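Glyoxylate reductase (Paecilomyces sp. J18, PDB 3WNV) probably catalyses the NAD(P)H-dependent reduction of glyoxylate to glycolate, as a member of the D-isomer-specific 2-hydroxyacid dehydrogenase family. Local coordinates at residues E41-G46 and S73-S78. Numbering follows the deposited sequence.
Sequences ENCKSG and SALPKS
The backbones come nearest at Cys43 and Leu75, with CA atoms 6.0 Å apart, where the last turn of helix 36-45 meets the C-terminal end of helix 69-74. No hydrogen bond crosses between the two segments. Cys43 carries the contact and is the buried residue of the group. Its CB is directed toward segment 73-78. Cys43 CB sits 3.5 Å from Ala74 O, so the cysteine methylene packs against a carbonyl at the end of the second helix. The sulfur lies beside its own backbone N and anti to the carbonyl carbon (chi1 -69°). This rotation carries SG to the leucine and proline that follow the helix. Cys43 SG lies 4.2 Å from Leu75 CD2, one of the two branch methyls. On the proline ring it approaches CD, with Cys43 SG to Pro76 CD at 4.4 Å. These are loose apolar contacts. The CB of Leu75 points away from segment 41-46, yet its CD2 still meets the sulfur. Both helices belong to the domain built on the parallel sheet of strands 27-31, 5-9, 51-57, 81-85 and 103-105. Strand 51-57 and the short helix 61-64 lie between them in sequence. The contact therefore joins the ends of two helices in this alpha/beta domain. A GxGxxG-type motif lies with the other parallel sheet, consistent with the two-domain build of D-2-hydroxyacid dehydrogenases. Leu75 is the first residue to leave helical geometry after helix 69-74, and Pro76 continues the extended course. Gly46 is the first to do so after helix 36-45, with a positive phi (94°). Around the contact, Tyr48 packs against both Cys43 and Pro76, and its hydroxyl is hydrogen-bonded to Asn42 ND2. Ala74 and Leu75 also touch Leu40 and Phe39, respectively.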
# COMPACT_ATOMS: atom_id res chain seq x y z
N GLU A 41 13.44 25.36 1.38
CA GLU A 41 13.65 26.79 1.58
C GLU A 41 12.73 27.36 2.65
O GLU A 41 13.17 28.17 3.46
CB GLU A 41 13.47 27.57 0.27
CG GLU A 41 14.73 27.65 -0.59
CD GLU A 41 14.46 28.19 -1.99
OE1 GLU A 41 13.41 28.84 -2.19
OE2 GLU A 41 15.31 27.94 -2.89
N ASN A 42 11.47 26.93 2.66
CA ASN A 42 10.53 27.38 3.68
C ASN A 42 11.02 26.95 5.05
O ASN A 42 11.02 27.74 5.98
CB ASN A 42 9.12 26.79 3.46
CG ASN A 42 8.41 27.41 2.26
OD1 ASN A 42 8.90 28.37 1.65
ND2 ASN A 42 7.23 26.87 1.92
N CYS A 43 11.41 25.69 5.17
CA CYS A 43 11.95 25.17 6.44
C CYS A 43 13.12 26.01 6.96
O CYS A 43 13.18 26.39 8.14
CB CYS A 43 12.38 23.70 6.29
SG CYS A 43 11.06 22.52 6.06
N LYS A 44 14.05 26.32 6.06
CA LYS A 44 15.27 27.02 6.46
C LYS A 44 14.92 28.47 6.78
O LYS A 44 15.61 29.12 7.55
CB LYS A 44 16.34 26.92 5.35
CG LYS A 44 17.75 27.42 5.74
CD LYS A 44 18.81 26.95 4.72
CE LYS A 44 20.26 27.15 5.22
NZ LYS A 44 21.28 26.67 4.24
N SER A 45 13.78 28.95 6.25
CA SER A 45 13.42 30.37 6.39
C SER A 45 12.86 30.74 7.76
O SER A 45 12.74 31.92 8.08
CB SER A 45 12.36 30.75 5.36
OG SER A 45 11.12 30.16 5.70
N GLY A 46 12.47 29.73 8.54
CA GLY A 46 11.93 29.96 9.88
C GLY A 46 10.40 30.04 9.92
O GLY A 46 9.80 30.16 10.99
N SER A 73 16.10 16.07 8.45
CA SER A 73 17.19 16.86 9.01
C SER A 73 16.93 18.36 8.87
O SER A 73 17.33 19.14 9.73
CB SER A 73 18.51 16.48 8.33
OG SER A 73 19.59 17.16 8.95
N ALA A 74 16.24 18.76 7.80
CA ALA A 74 15.84 20.15 7.57
C ALA A 74 14.60 20.61 8.36
O ALA A 74 14.36 21.81 8.48
CB ALA A 74 15.58 20.39 6.08
N LEU A 75 13.77 19.68 8.83
CA LEU A 75 12.56 20.11 9.58
C LEU A 75 12.94 20.94 10.81
O LEU A 75 13.98 20.73 11.41
CB LEU A 75 11.73 18.90 10.00
CG LEU A 75 11.05 18.10 8.89
CD1 LEU A 75 10.33 16.87 9.44
CD2 LEU A 75 10.08 18.99 8.05
N PRO A 76 12.10 21.92 11.17
CA PRO A 76 12.40 22.72 12.36
C PRO A 76 12.32 21.85 13.61
O PRO A 76 11.57 20.85 13.67
CB PRO A 76 11.28 23.77 12.40
CG PRO A 76 10.54 23.66 11.11
CD PRO A 76 10.87 22.33 10.49
N LYS A 77 13.11 22.24 14.60
CA LYS A 77 13.20 21.52 15.86
C LYS A 77 11.84 21.41 16.57
O LYS A 77 11.63 20.49 17.40
CB LYS A 77 14.24 22.22 16.73
CG LYS A 77 14.70 21.51 17.97
CD LYS A 77 15.75 22.38 18.71
CE LYS A 77 16.32 21.68 19.95
NZ LYS A 77 17.14 20.52 19.54
N SER A 78 10.92 22.34 16.28
CA SER A 78 9.59 22.29 16.87
C SER A 78 8.77 21.02 16.53
O SER A 78 7.88 20.63 17.28
CB SER A 78 8.80 23.52 16.42
OG SER A 78 8.89 23.66 15.00